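Long-range contacts in LPS-assembly lipoprotein (Caulobacter crescentus, PDB 4KWY), which probably takes part in lipopolysaccharide assembly at the outer membrane, as a lipoprotein of the LptE family: residues R21-L25 with Q112-E116; A43-S49 with D75-A81; S49-F55 with L70-V74; N63-R67 with Y98-D102. All coordinates share one frame; numbering follows the deposited sequence.

Contact 1: residues R21-L25 with Q112-E116; sequences RGGYL and QDGQE
Arg-21 lays one face of its guanidinium over the aliphatic stem and amide of Gln-112, NH2 coming within 3.5 Å of Gln-112 CG. With CG opposite the backbone N (chi1 -173°), a bend at chi3 turns the edge of the same group to Gln-115, where NE gives OE1 a nearly straight bond (2.7 Å, 170°). Gln-115 OE1 lies almost in the guanidinium plane, whereas NE stands well above the carbonyl plane of the amide. A weak second bond reaches OE1 from NH2. Gln-115 suits the place because its amide also donates, through NE2, to Phe-55 O. Beneath the arginine, Leu-25 CD1 sits 3.6 Å from the guanidinium plane on the face away from Gln-112; the same methyl packs on Gln-115 CB at 3.8 Å. Leucine thus fills the apolar floor between the two helices, the axes of 21-25 and 112-116 running at 56° to each other. Glu-116 OE2 forms only a long salt bridge with Arg-21 NH2 (3.8 Å), but a water accepting from Arg-21 NH1 and donating to this oxygen spans the gap. Its shortest bond going to a neutral amide, Arg-21 is probably held more by directed hydrogen bonds than by ion pairing.

Contact 2: residues A43-S49 with D75-A81; sequences AYKLYLS and DWRLLDA
Leu-46 and Leu-78 both set CG opposite the backbone N (chi1 177° and -172°), which turns their branches toward the partner strand and brings Leu-78 CD1 to 3.9 Å from Leu-46 CB. The same methyl lies 3.7 Å from Tyr-44 CB, while Leu-78 CD2 rests over one face of the Tyr-44 ring. On the other side of this cluster, Leu-46 CD1 meets Trp-76 CE3 at 3.6 Å, and Leu-48 CD2 packs on Trp-76 CB. Branched leucines and a broad indole suit this face because helices lie against it: Leu-78 touches Leu-130 and Trp-133 of helix 104-135, and Leu-48 touches Leu-26 and Leu-30. The indole N-H is satisfied by Thr-92 OG1. An alanine in place of Leu-78 would probably open a gap beside Leu-46 CB and take away the methyl that lies over the Tyr-44 ring. The other face mixes polar and apolar groups, with Leu-79 CD1 against Tyr-47 CE1 at 3.6 Å, Lys-45 paired to Glu-14 and Asp-75 to Arg-91. Between the faces, backbone bonds join Lys-45 with Leu-79, Tyr-47 with Arg-77 and Ser-49 with Asp-75, each pair in both directions. A final one, Ala-81 N to Ala-43 O (3.1 Å), ends the series. The alternation of hydrogen-bonded and non-hydrogen-bonded pairs is that of a regular antiparallel strand pair, and its face of Leu-46, Leu-48, Trp-76 and Leu-78 packs on helices 21-34 and 104-135, as in a layered alpha/beta sheet.

Contact 3: residues S49-F55 with L70-V74; sequences SVNEQRF and LRMSV
Ser-73 OG is gripped from two directions, by Arg-54 NH1 at 2.8 Å and by a hydrogen bond with Asp-93 OD1. A bend at chi3 (-64°) brings the guanidinium of Arg-54 edge-on to this oxygen, which lies in its plane. The chain runs alongside that of Arg-71 until the two guanidinium groups stack, planes 6° apart and centres 4.2 Å apart. Asp-93, salt-bridged to Arg-71 NE, probably offsets the like charges. A leucine in place of Arg-54 would probably leave Ser-73 OG without this donor and Arg-71 without its flat partner. Asn-51 suits the N-cap: its OD1 accepts from Arg-54 N, while its own N-H bonds to Ser-73 O (3.0 Å). Where the backbones part, a water joins Asn-51 O, Arg-71 O and Ser-73 N. Met-72, a selenomethionine, lays CE over one face of the Phe-55 ring, 3.9 Å from its centroid, in a CH-pi contact. Val-50 CG1 touches the same CE, and Val-50 CG2 packs on Val-74 CG1 at 3.9 Å. Short helix 52-56 is thus seated on strand 67-80, with Phe-55 and Met-72 both reaching Ala-118 of helix 104-135 and touching, respectively, Leu-25 and Leu-26 of helix 21-34.

Contact 4: residues N63-R67 with Y98-D102; sequences NVANR and YDSAD
Arg-67 and Asp-99 form the first shell of this surface contact: NE gives OD1 a nearly straight bond of 2.8 Å (175°), met on the syn side of the carboxylate and in the plane of the guanidinium. A weak second bond runs from Arg-67 NH2 to Asp-99 OD2 at 3.4 Å, the two flat groups being turned some 40° from each other. Arginine suits the place because its long chain, with CG opposite the backbone N and a bend farther out, can fold back so that its edge faces the acid of the paired strand. Beside it, Ser-100 N bonds to the backbone O of Asn-66 at 2.6 Å, and Ser-100 CB packs on Asn-66 CB at 3.7 Å. The asparagine amide extends the contact outward, ND2 probably donating to Asp-102 OD1 at 3.0 Å on the anti side of the carboxylate, though the poor order of Asp-102 makes this bond less certain. In the next shell, Val-64 CG1 lies over the centre of the Arg-67 guanidinium, 3.8 Å above its plane. Residues Val-64 to Arg-67 make a type II beta turn whose third position, with positive phi, falls to Asn-66, a residue that tolerates this left-handed backbone well. Asn-66 OD1 is held by Arg-60 NH1. Farther in, the buried Tyr-98 ring meets that of Phe-68 and touches Gln-111 and Arg-117 of helix 104-135. Strands 67-80 and 86-99 form a long antiparallel hairpin, and the non-hydrogen-bonded pair of Arg-67 and Asp-99 lies at its open end, next to the type II turn.

In the fold
From the N terminus, helix 21-34 opens the widest loop, which contact 1 closes 87 residues later on helix 104-135; the other three contacts all nest inside it. Strand 44-50 then begins contact 2, and nested within that loop is contact 3, which shares Ser-49 and lays the end of strand 44-50 and helix 52-56 on strand 67-80. Contact 4 starts in the turn before strand 67-80 and ends where strand 86-99 runs out, so it crosses contacts 2 and 3 in the chain; it lies about 37 Å from contact 2, centre to centre. Contact 3 touches contact 1 through Glu-52, which binds Gly-22 N and Gly-23 N, thereby tying helix 52-56 to the start of helix 21-34.

Contact 1: residues R21-L25 with Q112-E116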
loop_
_atom_site.group_PDB
_atom_site.type_symbol
_atom_site.label_atom_id
_atom_site.label_comp_id
_atom_site.label_asym_id
_atom_site.label_seq_id
_atom_site.Cartn_x
_atom_site.Cartn_y
_atom_site.Cartn_z
ATOM N N ARG A 21 7.002 -8.338 -3.648
ATOM C CA ARG A 21 6.215 -8.682 -2.455
ATOM C C ARG A 21 5.458 -7.452 -1.913
ATOM O O ARG A 21 4.257 -7.561 -1.664
ATOM C CB ARG A 21 7.043 -9.353 -1.343
ATOM C CG ARG A 21 6.126 -9.828 -0.213
ATOM C CD ARG A 21 6.627 -11.006 0.577
ATOM N NE ARG A 21 6.179 -10.916 1.966
ATOM C CZ ARG A 21 5.048 -11.436 2.427
ATOM N NH1 ARG A 21 4.248 -12.127 1.620
ATOM N NH2 ARG A 21 4.701 -11.261 3.697
ATOM N N GLY A 22 6.146 -6.310 -1.805
ATOM C CA GLY A 22 5.576 -5.043 -1.354
ATOM C C GLY A 22 4.400 -4.555 -2.173
ATOM O O GLY A 22 3.345 -4.247 -1.614
ATOM N N GLY A 23 4.559 -4.525 -3.501
ATOM C CA GLY A 23 3.486 -4.123 -4.404
ATOM C C GLY A 23 2.343 -5.111 -4.378
ATOM O O GLY A 23 1.178 -4.713 -4.472
ATOM N N TYR A 24 2.665 -6.421 -4.219
ATOM C CA TYR A 24 1.642 -7.458 -4.107
ATOM C C TYR A 24 0.831 -7.244 -2.834
ATOM O O TYR A 24 -0.388 -7.201 -2.906
ATOM C CB TYR A 24 2.262 -8.873 -4.140
ATOM C CG TYR A 24 1.270 -9.998 -3.898
ATOM C CD1 TYR A 24 0.442 -10.462 -4.922
ATOM C CD2 TYR A 24 1.168 -10.608 -2.648
ATOM C CE1 TYR A 24 -0.475 -11.496 -4.703
ATOM C CE2 TYR A 24 0.250 -11.635 -2.414
ATOM C CZ TYR A 24 -0.562 -12.085 -3.446
ATOM O OH TYR A 24 -1.453 -13.108 -3.204
ATOM N N LEU A 25 1.501 -7.093 -1.679
ATOM C CA LEU A 25 0.851 -6.871 -0.384
ATOM C C LEU A 25 0.080 -5.546 -0.361
ATOM O O LEU A 25 -1.064 -5.524 0.087
ATOM C CB LEU A 25 1.858 -6.918 0.778
ATOM C CG LEU A 25 2.492 -8.279 1.148
ATOM C CD1 LEU A 25 3.500 -8.112 2.272
ATOM C CD2 LEU A 25 1.441 -9.314 1.582
ATOM N N GLN A 112 6.963 -11.469 8.078
ATOM C CA GLN A 112 5.809 -11.413 7.174
ATOM C C GLN A 112 4.663 -10.610 7.778
ATOM O O GLN A 112 3.994 -9.902 7.037
ATOM C CB GLN A 112 5.339 -12.820 6.783
ATOM C CG GLN A 112 6.311 -13.488 5.818
ATOM C CD GLN A 112 5.813 -14.812 5.336
ATOM O OE1 GLN A 112 5.310 -15.639 6.109
ATOM N NE2 GLN A 112 5.940 -15.040 4.034
ATOM N N ASP A 113 4.455 -10.702 9.106
ATOM C CA ASP A 113 3.427 -9.944 9.819
ATOM C C ASP A 113 3.793 -8.443 9.785
ATOM O O ASP A 113 2.913 -7.626 9.523
ATOM C CB ASP A 113 3.223 -10.460 11.252
ATOM C CG ASP A 113 2.289 -9.600 12.078
ATOM O OD1 ASP A 113 1.065 -9.685 11.872
ATOM O OD2 ASP A 113 2.782 -8.813 12.881
ATOM N N GLY A 114 5.082 -8.115 9.954
ATOM C CA GLY A 114 5.576 -6.741 9.856
ATOM C C GLY A 114 5.319 -6.159 8.473
ATOM O O GLY A 114 4.831 -5.031 8.328
ATOM N N GLN A 115 5.590 -6.953 7.442
ATOM C CA GLN A 115 5.360 -6.562 6.050
ATOM C C GLN A 115 3.864 -6.294 5.751
ATOM O O GLN A 115 3.531 -5.305 5.077
ATOM C CB GLN A 115 5.914 -7.640 5.133
ATOM C CG GLN A 115 7.431 -7.602 5.098
ATOM C CD GLN A 115 8.019 -8.545 4.105
ATOM O OE1 GLN A 115 7.547 -9.678 3.920
ATOM N NE2 GLN A 115 9.094 -8.105 3.478
ATOM N N GLU A 116 2.974 -7.131 6.305
ATOM C CA GLU A 116 1.524 -6.994 6.175
ATOM C C GLU A 116 1.036 -5.716 6.874
ATOM O O GLU A 116 0.208 -4.982 6.328
ATOM C CB GLU A 116 0.820 -8.235 6.749
ATOM C CG GLU A 116 0.634 -9.327 5.705
ATOM C CD GLU A 116 0.837 -10.764 6.163
ATOM O OE1 GLU A 116 0.543 -11.069 7.345
ATOM O OE2 GLU A 116 1.269 -11.590 5.322
HETATM O O HOH W 1 2.211 -13.558 3.699
#

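Contact 2: residues A43-S49 with D75-A81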
loop_
_atom_site.group_PDB
_atom_site.type_symbol
_atom_site.label_atom_id
_atom_site.label_comp_id
_atom_site.label_asym_id
_atom_site.label_seq_id
_atom_site.Cartn_x
_atom_site.Cartn_y
_atom_site.Cartn_z
ATOM N N ALA A 43 -12.289 3.479 -13.533
ATOM C CA ALA A 43 -12.280 4.887 -13.914
ATOM C C ALA A 43 -10.873 5.442 -13.748
ATOM O O ALA A 43 -10.485 6.368 -14.451
ATOM C CB ALA A 43 -13.254 5.661 -13.050
ATOM N N TYR A 44 -10.114 4.869 -12.811
ATOM C CA TYR A 44 -8.746 5.270 -12.523
ATOM C C TYR A 44 -7.827 4.090 -12.431
ATOM O O TYR A 44 -8.235 3.010 -11.982
ATOM C CB TYR A 44 -8.647 6.045 -11.187
ATOM C CG TYR A 44 -9.486 7.294 -11.122
ATOM C CD1 TYR A 44 -9.071 8.471 -11.744
ATOM C CD2 TYR A 44 -10.701 7.304 -10.443
ATOM C CE1 TYR A 44 -9.853 9.625 -11.705
ATOM C CE2 TYR A 44 -11.489 8.453 -10.391
ATOM C CZ TYR A 44 -11.061 9.610 -11.023
ATOM O OH TYR A 44 -11.852 10.733 -11.000
ATOM N N LYS A 45 -6.546 4.320 -12.790
ATOM C CA LYS A 45 -5.479 3.333 -12.646
ATOM C C LYS A 45 -4.510 3.861 -11.614
ATOM O O LYS A 45 -3.967 4.949 -11.776
ATOM C CB LYS A 45 -4.789 3.011 -13.976
ATOM C CG LYS A 45 -5.692 2.303 -14.984
ATOM C CD LYS A 45 -5.725 0.787 -14.791
ATOM C CE LYS A 45 -6.614 0.118 -15.814
ATOM N NZ LYS A 45 -5.991 -1.110 -16.377
ATOM N N LEU A 46 -4.374 3.151 -10.500
ATOM C CA LEU A 46 -3.445 3.563 -9.466
ATOM C C LEU A 46 -2.175 2.734 -9.599
ATOM O O LEU A 46 -2.197 1.534 -9.326
ATOM C CB LEU A 46 -4.064 3.453 -8.048
ATOM C CG LEU A 46 -3.130 3.789 -6.879
ATOM C CD1 LEU A 46 -2.675 5.222 -6.932
ATOM C CD2 LEU A 46 -3.792 3.496 -5.552
ATOM N N TYR A 47 -1.065 3.393 -9.988
ATOM C CA TYR A 47 0.249 2.763 -10.161
ATOM C C TYR A 47 1.083 2.883 -8.923
ATOM O O TYR A 47 1.382 4.000 -8.504
ATOM C CB TYR A 47 0.993 3.396 -11.325
ATOM C CG TYR A 47 0.629 2.756 -12.618
ATOM C CD1 TYR A 47 -0.433 3.235 -13.377
ATOM C CD2 TYR A 47 1.373 1.693 -13.123
ATOM C CE1 TYR A 47 -0.721 2.697 -14.628
ATOM C CE2 TYR A 47 1.069 1.123 -14.352
ATOM C CZ TYR A 47 0.015 1.623 -15.099
ATOM O OH TYR A 47 -0.289 1.030 -16.300
ATOM N N LEU A 48 1.505 1.745 -8.370
ATOM C CA LEU A 48 2.307 1.740 -7.160
ATOM C C LEU A 48 3.758 1.456 -7.462
ATOM O O LEU A 48 4.036 0.497 -8.170
ATOM C CB LEU A 48 1.786 0.677 -6.190
ATOM C CG LEU A 48 0.335 0.712 -5.791
ATOM C CD1 LEU A 48 0.032 -0.510 -4.973
ATOM C CD2 LEU A 48 0.013 1.965 -4.987
ATOM N N SER A 49 4.685 2.276 -6.921
ATOM C CA SER A 49 6.131 2.038 -7.069
ATOM C C SER A 49 6.734 1.857 -5.690
ATOM O O SER A 49 7.096 2.822 -5.009
ATOM C CB SER A 49 6.828 3.149 -7.841
ATOM O OG SER A 49 6.257 3.218 -9.128
ATOM N N ASP A 75 6.050 5.453 -4.059
ATOM C CA ASP A 75 5.704 6.563 -4.940
ATOM C C ASP A 75 4.542 6.072 -5.730
ATOM O O ASP A 75 4.600 4.942 -6.206
ATOM C CB ASP A 75 6.875 6.983 -5.849
ATOM C CG ASP A 75 7.889 7.846 -5.135
ATOM O OD1 ASP A 75 7.553 9.000 -4.794
ATOM O OD2 ASP A 75 9.014 7.374 -4.928
ATOM N N TRP A 76 3.463 6.852 -5.826
ATOM C CA TRP A 76 2.305 6.393 -6.578
ATOM C C TRP A 76 1.674 7.508 -7.434
ATOM O O TRP A 76 1.715 8.682 -7.067
ATOM C CB TRP A 76 1.276 5.748 -5.636
ATOM C CG TRP A 76 0.906 6.575 -4.450
ATOM C CD1 TRP A 76 1.491 6.561 -3.215
ATOM C CD2 TRP A 76 -0.161 7.522 -4.382
ATOM N NE1 TRP A 76 0.850 7.444 -2.376
ATOM C CE2 TRP A 76 -0.171 8.050 -3.065
ATOM C CE3 TRP A 76 -1.112 7.987 -5.314
ATOM C CZ2 TRP A 76 -1.093 9.017 -2.654
ATOM C CZ3 TRP A 76 -2.057 8.911 -4.895
ATOM C CH2 TRP A 76 -2.033 9.430 -3.583
ATOM N N ARG A 77 1.080 7.101 -8.576
ATOM C CA ARG A 77 0.393 7.950 -9.570
ATOM C C ARG A 77 -1.022 7.468 -9.806
ATOM O O ARG A 77 -1.224 6.273 -10.030
ATOM C CB ARG A 77 1.127 7.918 -10.925
ATOM C CG ARG A 77 2.511 8.441 -10.889
ATOM C CD ARG A 77 3.171 8.360 -12.235
ATOM N NE ARG A 77 4.603 8.120 -12.029
ATOM C CZ ARG A 77 5.531 9.072 -11.977
ATOM N NH1 ARG A 77 5.208 10.339 -12.208
ATOM N NH2 ARG A 77 6.801 8.758 -11.748
ATOM N N LEU A 78 -1.986 8.393 -9.853
ATOM C CA LEU A 78 -3.377 8.063 -10.155
ATOM C C LEU A 78 -3.666 8.540 -11.558
ATOM O O LEU A 78 -3.481 9.723 -11.855
ATOM C CB LEU A 78 -4.355 8.669 -9.127
ATOM C CG LEU A 78 -5.828 8.211 -9.252
ATOM C CD1 LEU A 78 -6.014 6.767 -8.737
ATOM C CD2 LEU A 78 -6.740 9.130 -8.505
ATOM N N LEU A 79 -4.033 7.619 -12.450
ATOM C CA LEU A 79 -4.298 8.028 -13.826
ATOM C C LEU A 79 -5.756 7.907 -14.198
ATOM O O LEU A 79 -6.492 7.093 -13.633
ATOM C CB LEU A 79 -3.473 7.219 -14.859
ATOM C CG LEU A 79 -2.027 6.876 -14.566
ATOM C CD1 LEU A 79 -1.470 6.085 -15.676
ATOM C CD2 LEU A 79 -1.176 8.118 -14.340
ATOM N N ASP A 80 -6.151 8.678 -15.198
ATOM C CA ASP A 80 -7.450 8.513 -15.823
ATOM C C ASP A 80 -7.304 7.234 -16.680
ATOM O O ASP A 80 -6.416 7.179 -17.546
ATOM C CB ASP A 80 -7.830 9.754 -16.647
ATOM C CG ASP A 80 -9.253 9.741 -17.193
ATOM O OD1 ASP A 80 -9.631 8.747 -17.856
ATOM O OD2 ASP A 80 -9.973 10.742 -16.997
ATOM N N ALA A 81 -8.130 6.196 -16.413
ATOM C CA ALA A 81 -8.067 4.902 -17.101
ATOM C C ALA A 81 -8.379 4.990 -18.582
ATOM O O ALA A 81 -8.073 4.048 -19.314
ATOM C CB ALA A 81 -9.006 3.908 -16.443
HETATM O O HOH W 2 -12.151 7.239 -16.662
#

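Contact 3: residues S49-F55 with L70-V74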
loop_
_atom_site.group_PDB
_atom_site.type_symbol
_atom_site.label_atom_id
_atom_site.label_comp_id
_atom_site.label_asym_id
_atom_site.label_seq_id
_atom_site.Cartn_x
_atom_site.Cartn_y
_atom_site.Cartn_z
ATOM N N SER A 49 4.685 2.276 -6.921
ATOM C CA SER A 49 6.131 2.038 -7.069
ATOM C C SER A 49 6.734 1.857 -5.690
ATOM O O SER A 49 7.096 2.822 -5.009
ATOM C CB SER A 49 6.828 3.149 -7.841
ATOM O OG SER A 49 6.257 3.218 -9.128
ATOM N N VAL A 50 6.764 0.609 -5.254
ATOM C CA VAL A 50 7.329 0.253 -3.965
ATOM C C VAL A 50 8.826 0.050 -4.149
ATOM O O VAL A 50 9.254 -0.572 -5.123
ATOM C CB VAL A 50 6.656 -1.002 -3.318
ATOM C CG1 VAL A 50 7.261 -1.298 -1.934
ATOM C CG2 VAL A 50 5.144 -0.810 -3.194
ATOM N N ASN A 51 9.619 0.541 -3.164
ATOM C CA ASN A 51 11.055 0.289 -3.085
ATOM C C ASN A 51 11.168 -1.114 -2.483
ATOM O O ASN A 51 11.117 -1.293 -1.261
ATOM C CB ASN A 51 11.740 1.372 -2.257
ATOM C CG ASN A 51 13.232 1.260 -2.217
ATOM O OD1 ASN A 51 13.816 0.178 -2.352
ATOM N ND2 ASN A 51 13.884 2.385 -2.014
ATOM N N GLU A 52 11.180 -2.112 -3.358
ATOM C CA GLU A 52 11.137 -3.532 -3.010
ATOM C C GLU A 52 12.383 -4.037 -2.285
ATOM O O GLU A 52 12.268 -4.947 -1.445
ATOM C CB GLU A 52 10.890 -4.376 -4.268
ATOM C CG GLU A 52 9.511 -4.174 -4.877
ATOM C CD GLU A 52 8.306 -4.658 -4.094
ATOM O OE1 GLU A 52 8.483 -5.219 -2.988
ATOM O OE2 GLU A 52 7.173 -4.481 -4.599
ATOM N N GLN A 53 13.561 -3.462 -2.613
ATOM C CA GLN A 53 14.795 -3.858 -1.952
ATOM C C GLN A 53 14.742 -3.410 -0.496
ATOM O O GLN A 53 15.011 -4.242 0.382
ATOM C CB GLN A 53 16.047 -3.353 -2.683
ATOM C CG GLN A 53 16.414 -4.239 -3.893
ATOM C CD GLN A 53 17.872 -4.168 -4.327
ATOM O OE1 GLN A 53 18.802 -4.056 -3.512
ATOM N NE2 GLN A 53 18.110 -4.304 -5.626
ATOM N N ARG A 54 14.303 -2.147 -0.234
ATOM C CA ARG A 54 14.151 -1.578 1.125
ATOM C C ARG A 54 13.084 -2.339 1.925
ATOM O O ARG A 54 13.248 -2.558 3.124
ATOM C CB ARG A 54 13.810 -0.072 1.069
ATOM C CG ARG A 54 13.680 0.624 2.437
ATOM C CD ARG A 54 13.415 2.101 2.312
ATOM N NE ARG A 54 14.532 2.791 1.669
ATOM C CZ ARG A 54 14.422 3.912 0.969
ATOM N NH1 ARG A 54 13.240 4.487 0.806
ATOM N NH2 ARG A 54 15.494 4.464 0.419
ATOM N N PHE A 55 12.026 -2.767 1.257
ATOM C CA PHE A 55 10.946 -3.484 1.908
ATOM C C PHE A 55 11.322 -4.940 2.295
ATOM O O PHE A 55 10.762 -5.476 3.256
ATOM C CB PHE A 55 9.708 -3.479 1.006
ATOM C CG PHE A 55 8.453 -3.993 1.673
ATOM C CD1 PHE A 55 7.845 -3.275 2.692
ATOM C CD2 PHE A 55 7.876 -5.191 1.275
ATOM C CE1 PHE A 55 6.682 -3.746 3.300
ATOM C CE2 PHE A 55 6.705 -5.661 1.887
ATOM C CZ PHE A 55 6.108 -4.921 2.879
ATOM N N LEU A 70 11.355 -2.168 9.614
ATOM C CA LEU A 70 11.067 -2.371 8.221
ATOM C C LEU A 70 10.407 -1.115 7.670
ATOM O O LEU A 70 9.533 -0.530 8.309
ATOM C CB LEU A 70 10.157 -3.575 8.163
ATOM C CG LEU A 70 9.783 -4.108 6.819
ATOM C CD1 LEU A 70 10.797 -5.127 6.345
ATOM C CD2 LEU A 70 8.484 -4.783 6.955
ATOM N N ARG A 71 10.873 -0.672 6.506
ATOM C CA ARG A 71 10.389 0.550 5.893
ATOM C C ARG A 71 9.752 0.304 4.541
ATOM O O ARG A 71 10.311 -0.378 3.686
ATOM C CB ARG A 71 11.525 1.558 5.759
ATOM C CG ARG A 71 11.027 2.946 5.442
ATOM C CD ARG A 71 12.089 3.957 5.724
ATOM N NE ARG A 71 11.841 5.189 4.982
ATOM C CZ ARG A 71 12.760 5.837 4.276
ATOM N NH1 ARG A 71 13.999 5.365 4.197
ATOM N NH2 ARG A 71 12.448 6.959 3.643
HETATM N N MSE A 72 8.545 0.833 4.378
HETATM C CA MSE A 72 7.854 0.744 3.110
HETATM C C MSE A 72 7.766 2.153 2.532
HETATM O O MSE A 72 7.070 3.014 3.080
HETATM C CB MSE A 72 6.478 0.086 3.215
HETATM C CG MSE A 72 5.814 -0.009 1.833
HETATM SE SE MSE A 72 4.138 -0.867 1.873
HETATM C CE MSE A 72 4.561 -2.224 0.665
ATOM N N SER A 73 8.468 2.357 1.405
ATOM C CA SER A 73 8.503 3.611 0.660
ATOM C C SER A 73 7.783 3.405 -0.646
ATOM O O SER A 73 8.111 2.475 -1.394
ATOM C CB SER A 73 9.941 4.037 0.424
ATOM O OG SER A 73 10.596 4.173 1.668
ATOM N N VAL A 74 6.753 4.227 -0.903
ATOM C CA VAL A 74 5.931 4.077 -2.106
ATOM C C VAL A 74 5.716 5.403 -2.790
ATOM O O VAL A 74 5.170 6.330 -2.202
ATOM C CB VAL A 74 4.527 3.446 -1.809
ATOM C CG1 VAL A 74 3.913 2.841 -3.072
ATOM C CG2 VAL A 74 4.556 2.445 -0.651
HETATM O O HOH W 3 10.324 0.395 0.780
HETATM O O HOH W 4 13.228 -1.751 5.468
#

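Contact 4: residues N63-R67 with Y98-D102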
loop_
_atom_site.group_PDB
_atom_site.type_symbol
_atom_site.label_atom_id
_atom_site.label_comp_id
_atom_site.label_asym_id
_atom_site.label_seq_id
_atom_site.Cartn_x
_atom_site.Cartn_y
_atom_site.Cartn_z
ATOM N N ASN A 63 19.740 -2.124 21.533
ATOM C CA ASN A 63 19.058 -2.232 22.822
ATOM C C ASN A 63 18.200 -3.547 22.985
ATOM O O ASN A 63 18.401 -4.271 23.973
ATOM C CB ASN A 63 18.208 -0.979 23.079
ATOM N N VAL A 64 17.272 -3.856 22.031
ATOM C CA VAL A 64 16.389 -5.043 22.079
ATOM C C VAL A 64 16.869 -6.165 21.122
ATOM O O VAL A 64 17.071 -5.930 19.921
ATOM C CB VAL A 64 14.901 -4.676 21.796
ATOM C CG1 VAL A 64 14.005 -5.916 21.806
ATOM C CG2 VAL A 64 14.394 -3.653 22.805
ATOM N N ALA A 65 16.987 -7.397 21.677
ATOM C CA ALA A 65 17.356 -8.618 20.950
ATOM C C ALA A 65 16.244 -9.028 19.954
ATOM O O ALA A 65 15.055 -9.096 20.311
ATOM C CB ALA A 65 17.628 -9.756 21.925
ATOM N N ASN A 66 16.665 -9.280 18.693
ATOM C CA ASN A 66 15.857 -9.709 17.557
ATOM C C ASN A 66 14.708 -8.736 17.251
ATOM O O ASN A 66 13.659 -9.200 16.824
ATOM C CB ASN A 66 15.336 -11.163 17.735
ATOM C CG ASN A 66 16.385 -12.252 17.533
ATOM O OD1 ASN A 66 17.279 -12.163 16.678
ATOM N ND2 ASN A 66 16.263 -13.343 18.276
ATOM N N ARG A 67 14.903 -7.396 17.453
ATOM C CA ARG A 67 13.912 -6.386 17.051
ATOM C C ARG A 67 14.374 -5.778 15.729
ATOM O O ARG A 67 15.538 -5.408 15.588
ATOM C CB ARG A 67 13.612 -5.286 18.099
ATOM C CG ARG A 67 12.607 -4.226 17.535
ATOM C CD ARG A 67 12.034 -3.216 18.516
ATOM N NE ARG A 67 11.260 -3.887 19.562
ATOM C CZ ARG A 67 11.176 -3.464 20.815
ATOM N NH1 ARG A 67 11.763 -2.334 21.181
ATOM N NH2 ARG A 67 10.504 -4.167 21.714
ATOM N N TYR A 98 9.198 -5.341 14.219
ATOM C CA TYR A 98 8.772 -6.703 14.520
ATOM C C TYR A 98 9.799 -7.290 15.399
ATOM O O TYR A 98 10.988 -6.947 15.303
ATOM C CB TYR A 98 8.470 -7.586 13.292
ATOM C CG TYR A 98 9.618 -7.809 12.334
ATOM C CD1 TYR A 98 10.485 -8.889 12.492
ATOM C CD2 TYR A 98 9.795 -6.981 11.224
ATOM C CE1 TYR A 98 11.516 -9.128 11.581
ATOM C CE2 TYR A 98 10.837 -7.199 10.318
ATOM C CZ TYR A 98 11.682 -8.283 10.489
ATOM O OH TYR A 98 12.722 -8.494 9.626
ATOM N N ASP A 99 9.328 -8.103 16.330
ATOM C CA ASP A 99 10.216 -8.742 17.265
ATOM C C ASP A 99 10.403 -10.182 16.817
ATOM O O ASP A 99 9.522 -11.017 17.017
ATOM C CB ASP A 99 9.684 -8.605 18.706
ATOM C CG ASP A 99 10.084 -7.306 19.397
ATOM O OD1 ASP A 99 9.970 -6.246 18.773
ATOM O OD2 ASP A 99 10.471 -7.357 20.576
ATOM N N SER A 100 11.538 -10.446 16.147
ATOM C CA SER A 100 11.948 -11.761 15.629
ATOM C C SER A 100 12.212 -12.791 16.769
ATOM O O SER A 100 11.998 -12.523 17.959
ATOM C CB SER A 100 13.188 -11.617 14.742
ATOM O OG SER A 100 13.268 -12.627 13.753
ATOM N N ALA A 101 12.669 -13.973 16.379
ATOM C CA ALA A 101 12.936 -15.083 17.280
ATOM C C ALA A 101 14.152 -15.891 16.809
ATOM O O ALA A 101 14.525 -15.814 15.630
ATOM C CB ALA A 101 11.704 -15.977 17.346
ATOM N N ASP A 102 14.766 -16.672 17.726
ATOM C CA ASP A 102 15.905 -17.532 17.392
ATOM C C ASP A 102 15.455 -18.660 16.434
ATOM O O ASP A 102 16.214 -19.045 15.541
ATOM C CB ASP A 102 16.540 -18.103 18.671
ATOM C CG ASP A 102 17.196 -17.082 19.598
ATOM O OD1 ASP A 102 17.484 -15.947 19.135
ATOM O OD2 ASP A 102 17.483 -17.442 20.766
#